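Local coordinates for protein Cas13d (uncultured Ruminococcus sp, PDB 6IV9) that binds CRISPR RNA and, through its two HEPN domains, governs both the maturation of that guide and the cleavage of target RNA, at residues 191-203 against 244-257. The protein carries 2 engineered substitutions. Sequence-based numbering, arbitrary orientation.
Sequences VYALNNMLGIKDS and KFNDLLKTKRLGYF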
loop_
_atom_site.group_PDB
_atom_site.type_symbol
_atom_site.label_atom_id
_atom_site.label_comp_id
_atom_site.label_asym_id
_atom_site.label_seq_id
_atom_site.Cartn_x
_atom_site.Cartn_y
_atom_site.Cartn_z
ATOM N N VAL A 191 -9.308 8.171 -7.012
ATOM C CA VAL A 191 -10.032 9.171 -7.839
ATOM C C VAL A 191 -9.833 8.820 -9.316
ATOM O O VAL A 191 -10.763 8.938 -10.073
ATOM C CB VAL A 191 -9.545 10.591 -7.520
ATOM C CG1 VAL A 191 -10.067 11.596 -8.516
ATOM C CG2 VAL A 191 -9.916 10.992 -6.113
ATOM N N TYR A 192 -8.621 8.443 -9.693
ATOM C CA TYR A 192 -8.376 8.074 -11.103
ATOM C C TYR A 192 -9.208 6.847 -11.466
ATOM O O TYR A 192 -9.816 6.833 -12.496
ATOM C CB TYR A 192 -6.895 7.791 -11.333
ATOM C CG TYR A 192 -6.618 7.069 -12.621
ATOM C CD1 TYR A 192 -6.707 7.709 -13.837
ATOM C CD2 TYR A 192 -6.300 5.732 -12.618
ATOM C CE1 TYR A 192 -6.469 7.041 -15.023
ATOM C CE2 TYR A 192 -6.054 5.049 -13.791
ATOM C CZ TYR A 192 -6.145 5.703 -15.000
ATOM O OH TYR A 192 -5.890 5.008 -16.135
ATOM N N ALA A 193 -9.246 5.857 -10.592
ATOM C CA ALA A 193 -10.002 4.625 -10.879
ATOM C C ALA A 193 -11.489 4.951 -11.060
ATOM O O ALA A 193 -12.091 4.446 -11.977
ATOM C CB ALA A 193 -9.805 3.650 -9.764
ATOM N N LEU A 194 -12.038 5.789 -10.195
ATOM C CA LEU A 194 -13.474 6.143 -10.303
ATOM C C LEU A 194 -13.740 6.880 -11.616
ATOM O O LEU A 194 -14.702 6.551 -12.257
ATOM C CB LEU A 194 -13.866 6.954 -9.070
ATOM C CG LEU A 194 -13.917 6.117 -7.802
ATOM C CD1 LEU A 194 -14.006 6.987 -6.574
ATOM C CD2 LEU A 194 -15.071 5.144 -7.863
ATOM N N ASN A 195 -12.886 7.822 -11.990
ATOM C CA ASN A 195 -13.036 8.533 -13.281
ATOM C C ASN A 195 -12.871 7.557 -14.448
ATOM O O ASN A 195 -13.612 7.651 -15.406
ATOM C CB ASN A 195 -12.056 9.690 -13.420
ATOM C CG ASN A 195 -12.576 10.920 -12.718
ATOM O OD1 ASN A 195 -13.451 11.582 -13.230
ATOM N ND2 ASN A 195 -12.096 11.183 -11.525
ATOM N N ASN A 196 -11.904 6.662 -14.342
ATOM C CA ASN A 196 -11.588 5.680 -15.403
ATOM C C ASN A 196 -12.775 4.746 -15.630
ATOM O O ASN A 196 -13.060 4.408 -16.753
ATOM C CB ASN A 196 -10.373 4.842 -15.041
ATOM C CG ASN A 196 -9.997 3.926 -16.176
ATOM O OD1 ASN A 196 -9.868 4.362 -17.293
ATOM N ND2 ASN A 196 -9.855 2.658 -15.889
ATOM N N MET A 197 -13.478 4.436 -14.549
ATOM C CA MET A 197 -14.615 3.489 -14.466
ATOM C C MET A 197 -15.742 3.965 -15.383
ATOM O O MET A 197 -16.502 3.140 -15.854
ATOM C CB MET A 197 -15.119 3.500 -13.024
ATOM C CG MET A 197 -15.926 2.330 -12.619
ATOM S SD MET A 197 -15.230 1.550 -11.159
ATOM C CE MET A 197 -13.878 0.666 -11.923
ATOM N N LEU A 198 -15.814 5.268 -15.612
ATOM C CA LEU A 198 -16.859 5.886 -16.452
ATOM C C LEU A 198 -16.753 5.406 -17.898
ATOM O O LEU A 198 -17.786 5.223 -18.530
ATOM C CB LEU A 198 -16.701 7.402 -16.378
ATOM C CG LEU A 198 -17.041 8.028 -15.033
ATOM C CD1 LEU A 198 -16.967 9.529 -15.127
ATOM C CD2 LEU A 198 -18.420 7.615 -14.587
ATOM N N GLY A 199 -15.537 5.216 -18.399
ATOM C CA GLY A 199 -15.389 4.816 -19.808
ATOM C C GLY A 199 -15.423 5.994 -20.774
ATOM O O GLY A 199 -15.797 5.769 -21.932
ATOM N N ILE A 200 -15.175 7.207 -20.273
ATOM C CA ILE A 200 -15.126 8.440 -21.120
ATOM C C ILE A 200 -13.684 8.565 -21.597
ATOM O O ILE A 200 -12.944 9.413 -21.072
ATOM C CB ILE A 200 -15.530 9.698 -20.333
ATOM C CG1 ILE A 200 -15.170 9.595 -18.852
ATOM C CG2 ILE A 200 -16.986 10.050 -20.562
ATOM C CD1 ILE A 200 -13.730 9.940 -18.547
ATOM N N LYS A 201 -13.319 7.763 -22.582
ATOM C CA LYS A 201 -11.899 7.748 -22.994
ATOM C C LYS A 201 -11.468 9.126 -23.517
ATOM O O LYS A 201 -10.415 9.618 -23.063
ATOM C CB LYS A 201 -11.691 6.546 -23.919
ATOM C CG LYS A 201 -12.288 5.255 -23.374
ATOM C CD LYS A 201 -11.736 4.923 -22.017
ATOM C CE LYS A 201 -10.383 5.560 -21.794
ATOM N NZ LYS A 201 -9.282 4.578 -21.930
ATOM N N ASP A 202 -12.300 9.776 -24.336
ATOM C CA ASP A 202 -11.908 11.117 -24.849
ATOM C C ASP A 202 -12.487 12.194 -23.919
ATOM O O ASP A 202 -13.710 12.409 -23.961
ATOM C CB ASP A 202 -12.338 11.275 -26.311
ATOM C CG ASP A 202 -11.487 10.463 -27.271
ATOM O OD1 ASP A 202 -10.513 9.836 -26.813
ATOM O OD2 ASP A 202 -11.811 10.455 -28.465
ATOM N N SER A 203 -11.671 12.739 -23.012
ATOM C CA SER A 203 -12.216 13.742 -22.063
ATOM C C SER A 203 -11.134 14.680 -21.538
ATOM O O SER A 203 -10.206 14.177 -20.885
ATOM C CB SER A 203 -12.798 13.023 -20.911
ATOM O OG SER A 203 -11.764 12.324 -20.250
ATOM N N LYS A 244 -22.514 13.023 -13.324
ATOM C CA LYS A 244 -21.396 12.050 -13.392
ATOM C C LYS A 244 -21.691 10.868 -12.463
ATOM O O LYS A 244 -21.352 9.769 -12.809
ATOM C CB LYS A 244 -20.068 12.744 -13.098
ATOM C CG LYS A 244 -19.541 13.597 -14.235
ATOM C CD LYS A 244 -18.959 12.756 -15.325
ATOM C CE LYS A 244 -18.172 13.527 -16.359
ATOM N NZ LYS A 244 -16.789 13.009 -16.499
ATOM N N PHE A 245 -22.301 11.129 -11.317
ATOM C CA PHE A 245 -22.624 10.072 -10.327
ATOM C C PHE A 245 -23.596 9.072 -10.958
ATOM O O PHE A 245 -23.398 7.890 -10.857
ATOM C CB PHE A 245 -23.238 10.735 -9.095
ATOM C CG PHE A 245 -23.727 9.829 -7.994
ATOM C CD1 PHE A 245 -22.845 9.197 -7.143
ATOM C CD2 PHE A 245 -25.077 9.671 -7.761
ATOM C CE1 PHE A 245 -23.300 8.394 -6.116
ATOM C CE2 PHE A 245 -25.533 8.865 -6.736
ATOM C CZ PHE A 245 -24.643 8.236 -5.911
ATOM N N ASN A 246 -24.624 9.579 -11.624
ATOM C CA ASN A 246 -25.588 8.695 -12.322
ATOM C C ASN A 246 -24.865 7.943 -13.437
ATOM O O ASN A 246 -25.163 6.805 -13.632
ATOM C CB ASN A 246 -26.817 9.452 -12.803
ATOM C CG ASN A 246 -27.712 9.853 -11.662
ATOM O OD1 ASN A 246 -27.994 9.051 -10.801
ATOM N ND2 ASN A 246 -28.135 11.093 -11.641
ATOM N N ASP A 247 -23.926 8.588 -14.116
ATOM C CA ASP A 247 -23.167 7.919 -15.198
ATOM C C ASP A 247 -22.417 6.726 -14.605
ATOM O O ASP A 247 -22.453 5.670 -15.184
ATOM C CB ASP A 247 -22.170 8.886 -15.832
ATOM C CG ASP A 247 -22.780 9.913 -16.764
ATOM O OD1 ASP A 247 -23.875 9.673 -17.242
ATOM O OD2 ASP A 247 -22.145 10.943 -16.997
ATOM N N LEU A 248 -21.781 6.915 -13.456
ATOM C CA LEU A 248 -21.040 5.821 -12.790
ATOM C C LEU A 248 -21.996 4.701 -12.379
ATOM O O LEU A 248 -21.658 3.567 -12.533
ATOM C CB LEU A 248 -20.317 6.392 -11.572
ATOM C CG LEU A 248 -19.424 5.409 -10.830
ATOM C CD1 LEU A 248 -18.398 4.802 -11.758
ATOM C CD2 LEU A 248 -18.731 6.091 -9.677
ATOM N N LEU A 249 -23.169 5.043 -11.870
ATOM C CA LEU A 249 -24.143 4.001 -11.463
ATOM C C LEU A 249 -24.584 3.183 -12.685
ATOM O O LEU A 249 -24.771 2.000 -12.544
ATOM C CB LEU A 249 -25.341 4.661 -10.778
ATOM C CG LEU A 249 -25.046 5.333 -9.442
ATOM C CD1 LEU A 249 -26.202 6.190 -8.991
ATOM C CD2 LEU A 249 -24.677 4.327 -8.380
ATOM N N LYS A 250 -24.762 3.846 -13.821
ATOM C CA LYS A 250 -25.224 3.205 -15.078
ATOM C C LYS A 250 -24.194 2.195 -15.606
ATOM O O LYS A 250 -24.586 1.257 -16.265
ATOM C CB LYS A 250 -25.708 4.272 -16.061
ATOM C CG LYS A 250 -26.925 5.046 -15.578
ATOM C CD LYS A 250 -27.568 5.983 -16.578
ATOM C CE LYS A 250 -26.742 7.206 -16.881
ATOM N NZ LYS A 250 -27.555 8.376 -17.277
ATOM N N THR A 251 -22.913 2.405 -15.334
ATOM C CA THR A 251 -21.882 1.481 -15.865
ATOM C C THR A 251 -22.015 0.084 -15.275
ATOM O O THR A 251 -21.586 -0.821 -15.942
ATOM C CB THR A 251 -20.456 2.000 -15.680
ATOM O OG1 THR A 251 -20.098 1.892 -14.309
ATOM C CG2 THR A 251 -20.260 3.406 -16.184
ATOM N N LYS A 252 -22.383 0.006 -13.998
ATOM C CA LYS A 252 -22.489 -1.237 -13.196
ATOM C C LYS A 252 -21.091 -1.686 -12.731
ATOM O O LYS A 252 -20.995 -2.705 -12.057
ATOM C CB LYS A 252 -23.233 -2.345 -13.939
ATOM C CG LYS A 252 -24.611 -1.986 -14.460
ATOM C CD LYS A 252 -25.495 -1.393 -13.412
ATOM C CE LYS A 252 -26.891 -1.069 -13.895
ATOM N NZ LYS A 252 -27.538 -0.053 -13.037
ATOM N N ARG A 253 -20.077 -0.878 -13.030
ATOM C CA ARG A 253 -18.643 -1.143 -12.728
ATOM C C ARG A 253 -18.339 -1.075 -11.224
ATOM O O ARG A 253 -17.330 -1.626 -10.798
ATOM C CB ARG A 253 -17.756 -0.226 -13.560
ATOM C CG ARG A 253 -17.707 -0.612 -15.025
ATOM C CD ARG A 253 -16.287 -0.626 -15.547
ATOM N NE ARG A 253 -16.177 -1.062 -16.919
ATOM C CZ ARG A 253 -16.633 -0.376 -17.934
ATOM N NH1 ARG A 253 -17.118 0.830 -17.744
ATOM N NH2 ARG A 253 -16.596 -0.893 -19.140
ATOM N N LEU A 254 -19.247 -0.506 -10.424
ATOM C CA LEU A 254 -19.052 -0.399 -8.952
ATOM C C LEU A 254 -19.020 -1.792 -8.322
ATOM O O LEU A 254 -18.451 -1.955 -7.267
ATOM C CB LEU A 254 -20.120 0.491 -8.318
ATOM C CG LEU A 254 -19.831 1.984 -8.406
ATOM C CD1 LEU A 254 -20.984 2.797 -7.857
ATOM C CD2 LEU A 254 -18.540 2.340 -7.693
ATOM N N GLY A 255 -19.567 -2.775 -9.019
ATOM C CA GLY A 255 -19.594 -4.173 -8.565
ATOM C C GLY A 255 -18.194 -4.743 -8.450
ATOM O O GLY A 255 -17.987 -5.675 -7.697
ATOM N N TYR A 256 -17.256 -4.150 -9.171
ATOM C CA TYR A 256 -15.844 -4.599 -9.155
ATOM C C TYR A 256 -15.289 -4.423 -7.742
ATOM O O TYR A 256 -14.490 -5.244 -7.314
ATOM C CB TYR A 256 -15.041 -3.823 -10.194
ATOM C CG TYR A 256 -15.177 -4.350 -11.598
ATOM C CD1 TYR A 256 -15.114 -5.702 -11.862
ATOM C CD2 TYR A 256 -15.371 -3.497 -12.660
ATOM C CE1 TYR A 256 -15.212 -6.194 -13.150
ATOM C CE2 TYR A 256 -15.493 -3.969 -13.950
ATOM C CZ TYR A 256 -15.409 -5.321 -14.199
ATOM O OH TYR A 256 -15.511 -5.782 -15.464
ATOM N N PHE A 257 -15.745 -3.376 -7.064
ATOM C CA PHE A 257 -15.282 -2.976 -5.716
ATOM C C PHE A 257 -16.102 -3.649 -4.627
ATOM O O PHE A 257 -15.873 -3.368 -3.480
ATOM C CB PHE A 257 -15.509 -1.486 -5.527
ATOM C CG PHE A 257 -14.672 -0.591 -6.391
ATOM C CD1 PHE A 257 -13.354 -0.889 -6.658
ATOM C CD2 PHE A 257 -15.191 0.578 -6.891
ATOM C CE1 PHE A 257 -12.584 -0.036 -7.424
ATOM C CE2 PHE A 257 -14.425 1.426 -7.662
ATOM C CZ PHE A 257 -13.119 1.118 -7.927
#
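Met197 lies against Leu248, Arg253 and Phe257, and its side chain shows how a flexible thioether can serve several neighbours at the junction of two helix ends. Its CB rests 3.7 Å from Leu248 CD1. CG, anti to the backbone N (chi1 -160°), touches both that same methyl and Arg253, whose CB is only 3.3 Å from Met197 CG, a tight contact. The bend at chi2 brings the sulfur to Phe257, 3.6 Å from SD to CE2; this Met-aromatic contact is oblique, 46° off the ring normal. The bend at chi3 then turns the terminal CE toward Phe257 CZ and, more loosely, Tyr256.

Leu194 and Leu198 add further apolar contacts. Leu194 CD2 reaches Phe257 CE2 at 3.8 Å and also approaches Leu248 CD2, while Leu281 of helix 267-291 packs on Leu194 as well. Leu198 sets CD2 on the backbone of helix 232-251, 3.6 Å from Leu248 N, and its CD1 lies beside the outer part of Lys244, against CD and the ammonium NZ, the two side chains crossing at about a right angle.

Arg253 runs past Met197 in the opposite direction, and its NH1 donates to Met197 O (3.0 Å). The bond is bent, with an N-H...O angle of 136°, and the donor is tilted from the carbonyl plane. Arg253 NH2 pairs with Asp586, which is also hydrogen-bonded to Tyr256 OH. The backbone N-H of Arg253 donates to the side-chain OG1 of Thr251, an ST turn, where helix 232-251 gives way to the 3-10 segment 253-257.

Helix 168-197 thus meets helix 232-251 and the turn after it largely through apolar packing, with a single direct hydrogen bond between the segments. Because a guanidinium takes up a carbonyl near the C-terminal end of helix 168-197, where the helix dipole would be negative, the charge probably strengthens that bond, while Asp586 would help to hold the arginine in place.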